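Side-chain contacts in oxygenase-reductase (PDB 4OSP), which probably reduces the C-6 ketone of angucyclinones in urdamycin formation with NADPH, through the C-terminal reductase domain of a longer oxygenase-reductase, to which this chain corresponds: residues A129-A134 and A171-A176; I152-S157 and Q179-F184. All coordinates share one frame; numbering follows the deposited sequence.

Helix 168-187 serves both contacts of this Rossmann-fold reductase: its 171-176 turn leans on helix 121-142 in contact 1, and further along, residues 179-184 meet strand 151-155 in contact 2. The centres of the contacts lie 11 Å apart. K174, an NADP(+)-binding residue, bridges them: its NZ is 2.8 Å from I155 O, a probable hydrogen bond, and its CE packs 3.7 Å from S156 O. The side chain of N131 in contact 1 comes within about 3 Å of cofactor-binding G109, whereas that of N154 in contact 2 lies about 7 Å from that of K174. Both contacts also touch the second subunit.

Contact 1: A129-A134 and A171-A176; sequences AVNAKA and AMTKGA
T173 of helix 168-187 presses its CB and OG1 against N131 of helix 121-142, joining two neighbouring helices on one flank of the Rossmann fold of a short-chain dehydrogenase/reductase. The short segments run nearly parallel, at 18°, with axes 8.2 Å apart. T173 is the last of the three residues between Y170 and K174 of the family's YxxxK signature. With chi1 64°, T173 OG1 sits between its own backbone N and carbonyl carbon; there it is hydrogen-bonded to Y170 O, one turn back, and still reaches 3.1 Å from N131 CB. The two side chains cross at a slant, and N131 CB also lies 3.3 Å from T173 CB, a tight fit. The main polar partner of N131 is V110, whose N is bonded to OD1 beside NADP(+)-binding G109. Around N131, helix 121-142 makes a wider pi-type turn at 129-133, marked by the bond from A134 N to A129 O, 3.1 Å. Next in sequence, K174 folds past the asparagine without touching it, its CD 5.0 Å from N131 CB. Small residues complete the seam one turn after T173: methyl meets methyl where A176 faces A132, a residue also packed against M172 of the second subunit. A132 CB lies 4.0 Å from A176 CB and the same 4.0 Å from T173 O.

Contact 2: I152-S157 and Q179-F184; sequences IINISS and QLTLHF
The flat amide of N154 meets T181 edge-on: OG1 of the threonine lies practically in the amide plane, 3.0 Å from N154 ND2, and accepts an almost straight hydrogen bond with an N-H...O angle of 173°. This buried bond ties strand 151-155 to helix 168-187, the first two elements of a beta-alpha-beta unit completed by strand 194-204. At the other end of the same amide, OD1 is bonded to ND2 of N106 on the adjacent strand, so both polar ends are occupied and the amide's rotation is fixed. The imidazole of H183 carries L182 CG over the centre of one face, 4.2 Å above the plane. At its edge, and in its plane, NE2 donates to Q179 OE1 over 2.6 Å, linking two residues one helical turn apart. The other ring nitrogen, ND1, is bonded to N164 N of the second subunit, while Q179 NE2 reaches T160 O of that subunit; the pair thus belongs to the subunit interface. The ring of F184 has L180 O at its edge and packs with F136 and V139 of helix 121-142. Few atoms bridge strand and helix. T181 has chi1 -70°, which sets OG1 beside its backbone N and faces it to the strand; the same oxygen is also hydrogen-bonded to S197 OG on strand 194-204, so one hydroxyl links the helix to both strands of the unit. N154 and T181 slide past one another in opposite senses, their CA atoms 7.0 Å apart. L180 adds a lighter touch beside the bond, its CB 4.1 Å from N154 ND2.

Contact 1: A129-A134 and A171-A176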
ATOM      1  N   ALA B 129       6.444 -20.086 -15.661  1.00 24.38           N
ATOM      2  CA  ALA B 129       6.331 -20.100 -17.118  1.00 24.21           C
ATOM      3  C   ALA B 129       4.975 -19.600 -17.588  1.00 25.19           C
ATOM      4  O   ALA B 129       4.893 -18.833 -18.560  1.00 25.64           O
ATOM      5  CB  ALA B 129       6.592 -21.503 -17.655  1.00 23.93           C
ATOM      6  N   VAL B 130       3.919 -20.022 -16.890  1.00 24.86           N
ATOM      7  CA  VAL B 130       2.549 -19.679 -17.271  1.00 25.04           C
ATOM      8  C   VAL B 130       2.094 -18.330 -16.707  1.00 26.14           C
ATOM      9  O   VAL B 130       1.486 -17.535 -17.420  1.00 25.41           O
ATOM     10  CB  VAL B 130       1.531 -20.774 -16.844  1.00 25.67           C
ATOM     11  CG1 VAL B 130       0.098 -20.313 -17.113  1.00 25.54           C
ATOM     12  CG2 VAL B 130       1.807 -22.090 -17.564  1.00 26.21           C
ATOM     13  N   ASN B 131       2.375 -18.086 -15.423  1.00 27.56           N
ATOM     14  CA  ASN B 131       1.806 -16.938 -14.724  1.00 28.70           C
ATOM     15  C   ASN B 131       2.647 -15.651 -14.771  1.00 28.29           C
ATOM     16  O   ASN B 131       2.122 -14.571 -14.541  1.00 28.95           O
ATOM     17  CB  ASN B 131       1.496 -17.282 -13.261  1.00 31.48           C
ATOM     18  CG  ASN B 131       0.652 -18.542 -13.104  1.00 34.18           C
ATOM     19  OD1 ASN B 131      -0.407 -18.681 -13.707  1.00 34.96           O
ATOM     20  ND2 ASN B 131       1.114 -19.453 -12.255  1.00 36.31           N
ATOM     21  N   ALA B 132       3.947 -15.769 -15.030  1.00 27.07           N
ATOM     22  CA  ALA B 132       4.837 -14.597 -15.009  1.00 26.23           C
ATOM     23  C   ALA B 132       5.614 -14.429 -16.318  1.00 24.60           C
ATOM     24  O   ALA B 132       5.565 -13.371 -16.950  1.00 24.14           O
ATOM     25  CB  ALA B 132       5.798 -14.680 -13.833  1.00 26.46           C
ATOM     26  N   LYS B 133       6.318 -15.484 -16.719  1.00 22.67           N
ATOM     27  CA  LYS B 133       7.097 -15.474 -17.948  1.00 21.61           C
ATOM     28  C   LYS B 133       6.253 -15.137 -19.161  1.00 21.19           C
ATOM     29  O   LYS B 133       6.599 -14.232 -19.922  1.00 21.44           O
ATOM     30  CB  LYS B 133       7.805 -16.810 -18.162  1.00 21.42           C
ATOM     31  CG  LYS B 133       8.694 -16.833 -19.401  1.00 21.00           C
ATOM     32  CD  LYS B 133       9.704 -17.961 -19.338  1.00 21.32           C
ATOM     33  CE  LYS B 133      10.609 -17.967 -20.569  1.00 21.75           C
ATOM     34  NZ  LYS B 133      11.522 -19.143 -20.559  1.00 21.68           N
ATOM     35  N   ALA B 134       5.154 -15.861 -19.348  1.00 20.00           N
ATOM     36  CA  ALA B 134       4.339 -15.662 -20.537  1.00 19.66           C
ATOM     37  C   ALA B 134       3.773 -14.250 -20.570  1.00 20.02           C
ATOM     38  O   ALA B 134       3.918 -13.549 -21.576  1.00 21.10           O
ATOM     39  CB  ALA B 134       3.230 -16.707 -20.642  1.00 19.94           C
ATOM     40  N   ALA B 171       0.899 -17.223  -5.724  1.00 36.13           N
ATOM     41  CA  ALA B 171       0.915 -15.822  -5.301  1.00 32.04           C
ATOM     42  C   ALA B 171       2.208 -15.112  -5.721  1.00 32.39           C
ATOM     43  O   ALA B 171       2.184 -13.940  -6.126  1.00 31.19           O
ATOM     44  CB  ALA B 171       0.723 -15.726  -3.807  1.00 31.56           C
ATOM     45  N   MET B 172       3.329 -15.819  -5.624  1.00 31.08           N
ATOM     46  CA  MET B 172       4.609 -15.281  -6.090  1.00 33.91           C
ATOM     47  C   MET B 172       4.550 -14.905  -7.561  1.00 33.96           C
ATOM     48  O   MET B 172       5.006 -13.817  -7.953  1.00 33.40           O
ATOM     49  CB  MET B 172       5.760 -16.260  -5.832  1.00 34.00           C
ATOM     50  CG  MET B 172       6.079 -16.415  -4.355  1.00 36.61           C
ATOM     51  SD  MET B 172       7.181 -17.778  -3.974  1.00 38.10           S
ATOM     52  CE  MET B 172       8.765 -17.145  -4.527  1.00 35.26           C
ATOM     53  N   THR B 173       3.971 -15.786  -8.371  1.00 32.89           N
ATOM     54  CA  THR B 173       3.876 -15.516  -9.797  1.00 35.78           C
ATOM     55  C   THR B 173       2.976 -14.308 -10.039  1.00 37.03           C
ATOM     56  O   THR B 173       3.243 -13.500 -10.931  1.00 39.76           O
ATOM     57  CB  THR B 173       3.408 -16.750 -10.617  1.00 35.73           C
ATOM     58  OG1 THR B 173       2.076 -17.124 -10.232  1.00 36.00           O
ATOM     59  CG2 THR B 173       4.367 -17.937 -10.415  1.00 33.71           C
ATOM     60  N   LYS B 174       1.943 -14.163  -9.208  1.00 35.87           N
ATOM     61  CA  LYS B 174       1.009 -13.046  -9.334  1.00 35.93           C
ATOM     62  C   LYS B 174       1.524 -11.719  -8.774  1.00 37.23           C
ATOM     63  O   LYS B 174       1.130 -10.644  -9.244  1.00 39.72           O
ATOM     64  CB  LYS B 174      -0.344 -13.407  -8.729  1.00 37.01           C
ATOM     65  CG  LYS B 174      -1.122 -14.443  -9.543  1.00 36.80           C
ATOM     66  CD  LYS B 174      -1.385 -13.945 -10.955  1.00 34.38           C
ATOM     67  CE  LYS B 174      -2.659 -14.544 -11.535  1.00 35.83           C
ATOM     68  NZ  LYS B 174      -2.874 -14.135 -12.957  1.00 33.54           N
ATOM     69  N   GLY B 175       2.394 -11.791  -7.767  1.00 35.41           N
ATOM     70  CA  GLY B 175       3.119 -10.615  -7.292  1.00 31.94           C
ATOM     71  C   GLY B 175       4.110 -10.158  -8.348  1.00 32.49           C
ATOM     72  O   GLY B 175       4.341  -8.969  -8.526  1.00 29.85           O
ATOM     73  N   ALA B 176       4.686 -11.123  -9.066  1.00 33.01           N
ATOM     74  CA  ALA B 176       5.506 -10.832 -10.235  1.00 32.10           C
ATOM     75  C   ALA B 176       4.685 -10.077 -11.281  1.00 32.94           C
ATOM     76  O   ALA B 176       5.157  -9.092 -11.865  1.00 32.14           O
ATOM     77  CB  ALA B 176       6.074 -12.118 -10.815  1.00 31.58           C
TER

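Contact 2: I152-S157 and Q179-F184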
ATOM      1  N   ILE B 152      -3.474  -1.967 -21.460  1.00 16.07           N
ATOM      2  CA  ILE B 152      -3.033  -3.266 -20.964  1.00 16.40           C
ATOM      3  C   ILE B 152      -3.625  -3.489 -19.584  1.00 16.76           C
ATOM      4  O   ILE B 152      -3.487  -2.636 -18.704  1.00 18.56           O
ATOM      5  CB  ILE B 152      -1.492  -3.391 -20.913  1.00 16.38           C
ATOM      6  CG1 ILE B 152      -0.877  -3.096 -22.297  1.00 16.36           C
ATOM      7  CG2 ILE B 152      -1.084  -4.777 -20.401  1.00 16.59           C
ATOM      8  CD1 ILE B 152       0.636  -3.171 -22.355  1.00 15.49           C
ATOM      9  N   ILE B 153      -4.332  -4.604 -19.412  1.00 17.09           N
ATOM     10  CA  ILE B 153      -4.915  -4.964 -18.112  1.00 18.13           C
ATOM     11  C   ILE B 153      -4.403  -6.321 -17.689  1.00 18.75           C
ATOM     12  O   ILE B 153      -4.513  -7.309 -18.436  1.00 18.85           O
ATOM     13  CB  ILE B 153      -6.475  -4.991 -18.117  1.00 17.86           C
ATOM     14  CG1 ILE B 153      -7.055  -3.614 -18.411  1.00 18.11           C
ATOM     15  CG2 ILE B 153      -7.012  -5.422 -16.769  1.00 17.64           C
ATOM     16  CD1 ILE B 153      -7.461  -3.405 -19.852  1.00 18.41           C
ATOM     17  N   ASN B 154      -3.857  -6.372 -16.482  1.00 19.59           N
ATOM     18  CA  ASN B 154      -3.355  -7.613 -15.934  1.00 20.22           C
ATOM     19  C   ASN B 154      -4.263  -8.114 -14.826  1.00 20.92           C
ATOM     20  O   ASN B 154      -4.491  -7.407 -13.852  1.00 20.40           O
ATOM     21  CB  ASN B 154      -1.928  -7.422 -15.434  1.00 20.49           C
ATOM     22  CG  ASN B 154      -0.974  -6.981 -16.541  1.00 21.07           C
ATOM     23  OD1 ASN B 154      -0.934  -7.581 -17.627  1.00 21.52           O
ATOM     24  ND2 ASN B 154      -0.192  -5.946 -16.267  1.00 20.10           N
ATOM     25  N   ILE B 155      -4.804  -9.325 -14.996  1.00 22.77           N
ATOM     26  CA  ILE B 155      -5.629  -9.955 -13.959  1.00 24.26           C
ATOM     27  C   ILE B 155      -4.729 -10.592 -12.931  1.00 26.59           C
ATOM     28  O   ILE B 155      -4.081 -11.610 -13.200  1.00 28.13           O
ATOM     29  CB  ILE B 155      -6.604 -11.034 -14.498  1.00 24.15           C
ATOM     30  CG1 ILE B 155      -7.490 -10.483 -15.629  1.00 23.58           C
ATOM     31  CG2 ILE B 155      -7.456 -11.580 -13.360  1.00 23.22           C
ATOM     32  CD1 ILE B 155      -8.326  -9.265 -15.253  1.00 24.00           C
ATOM     33  N   SER B 156      -4.689  -9.972 -11.755  1.00 28.21           N
ATOM     34  CA  SER B 156      -3.857 -10.403 -10.656  1.00 29.50           C
ATOM     35  C   SER B 156      -4.644 -11.376  -9.787  1.00 31.58           C
ATOM     36  O   SER B 156      -5.345 -12.257 -10.297  1.00 28.74           O
ATOM     37  CB  SER B 156      -3.446  -9.176  -9.832  1.00 30.66           C
ATOM     38  OG  SER B 156      -2.521  -9.501  -8.806  1.00 32.10           O
ATOM     39  N   SER B 157      -4.531 -11.194  -8.472  1.00 33.72           N
ATOM     40  CA  SER B 157      -5.229 -12.017  -7.494  1.00 37.36           C
ATOM     41  C   SER B 157      -5.298 -11.298  -6.157  1.00 39.70           C
ATOM     42  O   SER B 157      -4.340 -10.624  -5.757  1.00 40.18           O
ATOM     43  CB  SER B 157      -4.504 -13.350  -7.300  1.00 38.14           C
ATOM     44  OG  SER B 157      -5.233 -14.193  -6.428  1.00 40.04           O
ATOM     45  N   GLN B 179       4.157  -6.369 -10.701  1.00 24.25           N
ATOM     46  CA  GLN B 179       5.325  -5.579 -11.031  1.00 21.83           C
ATOM     47  C   GLN B 179       5.285  -5.174 -12.500  1.00 21.94           C
ATOM     48  O   GLN B 179       5.649  -4.035 -12.847  1.00 21.94           O
ATOM     49  CB  GLN B 179       6.604  -6.335 -10.663  1.00 19.88           C
ATOM     50  CG  GLN B 179       6.793  -6.439  -9.157  1.00 18.79           C
ATOM     51  CD  GLN B 179       6.980  -5.069  -8.522  1.00 19.03           C
ATOM     52  OE1 GLN B 179       7.761  -4.249  -9.007  1.00 19.64           O
ATOM     53  NE2 GLN B 179       6.258  -4.809  -7.449  1.00 18.59           N
ATOM     54  N   LEU B 180       4.785  -6.076 -13.351  1.00 20.26           N
ATOM     55  CA  LEU B 180       4.521  -5.749 -14.751  1.00 21.28           C
ATOM     56  C   LEU B 180       3.723  -4.451 -14.883  1.00 20.27           C
ATOM     57  O   LEU B 180       4.055  -3.575 -15.679  1.00 20.56           O
ATOM     58  CB  LEU B 180       3.747  -6.880 -15.438  1.00 22.49           C
ATOM     59  CG  LEU B 180       4.500  -8.092 -15.981  1.00 23.79           C
ATOM     60  CD1 LEU B 180       3.495  -9.129 -16.479  1.00 24.62           C
ATOM     61  CD2 LEU B 180       5.455  -7.698 -17.104  1.00 23.48           C
ATOM     62  N   THR B 181       2.651  -4.350 -14.112  1.00 19.50           N
ATOM     63  CA  THR B 181       1.792  -3.179 -14.136  1.00 18.84           C
ATOM     64  C   THR B 181       2.585  -1.915 -13.789  1.00 19.28           C
ATOM     65  O   THR B 181       2.548  -0.921 -14.539  1.00 18.92           O
ATOM     66  CB  THR B 181       0.592  -3.366 -13.164  1.00 18.64           C
ATOM     67  OG1 THR B 181      -0.304  -4.354 -13.697  1.00 17.86           O
ATOM     68  CG2 THR B 181      -0.159  -2.061 -12.944  1.00 17.64           C
ATOM     69  N   LEU B 182       3.315  -1.959 -12.668  1.00 18.82           N
ATOM     70  CA  LEU B 182       4.019  -0.762 -12.153  1.00 18.77           C
ATOM     71  C   LEU B 182       5.046  -0.176 -13.153  1.00 18.12           C
ATOM     72  O   LEU B 182       4.996   0.998 -13.486  1.00 17.53           O
ATOM     73  CB  LEU B 182       4.693  -1.069 -10.806  1.00 19.00           C
ATOM     74  CG  LEU B 182       5.521   0.030 -10.116  1.00 19.90           C
ATOM     75  CD1 LEU B 182       4.603   1.080  -9.504  1.00 21.55           C
ATOM     76  CD2 LEU B 182       6.427  -0.555  -9.038  1.00 19.79           C
ATOM     77  N   HIS B 183       5.948  -1.020 -13.639  1.00 17.41           N
ATOM     78  CA  HIS B 183       7.068  -0.581 -14.463  1.00 16.76           C
ATOM     79  C   HIS B 183       6.687  -0.300 -15.921  1.00 16.59           C
ATOM     80  O   HIS B 183       7.128   0.702 -16.499  1.00 16.38           O
ATOM     81  CB  HIS B 183       8.202  -1.579 -14.331  1.00 16.26           C
ATOM     82  CG  HIS B 183       8.527  -1.901 -12.905  1.00 16.88           C
ATOM     83  ND1 HIS B 183       9.284  -1.066 -12.108  1.00 16.87           N
ATOM     84  CD2 HIS B 183       8.145  -2.929 -12.114  1.00 16.83           C
ATOM     85  CE1 HIS B 183       9.373  -1.580 -10.898  1.00 16.69           C
ATOM     86  NE2 HIS B 183       8.674  -2.699 -10.869  1.00 16.92           N
ATOM     87  N   PHE B 184       5.830  -1.136 -16.499  1.00 15.78           N
ATOM     88  CA  PHE B 184       5.325  -0.846 -17.834  1.00 16.01           C
ATOM     89  C   PHE B 184       4.433   0.375 -17.912  1.00 16.35           C
ATOM     90  O   PHE B 184       4.325   0.995 -18.974  1.00 17.88           O
ATOM     91  CB  PHE B 184       4.637  -2.051 -18.466  1.00 15.70           C
ATOM     92  CG  PHE B 184       5.568  -2.951 -19.188  1.00 15.76           C
ATOM     93  CD1 PHE B 184       6.101  -2.574 -20.405  1.00 16.29           C
ATOM     94  CD2 PHE B 184       5.944  -4.166 -18.643  1.00 15.76           C
ATOM     95  CE1 PHE B 184       6.974  -3.402 -21.084  1.00 15.70           C
ATOM     96  CE2 PHE B 184       6.831  -4.995 -19.311  1.00 15.96           C
ATOM     97  CZ  PHE B 184       7.350  -4.610 -20.532  1.00 16.00           C
TER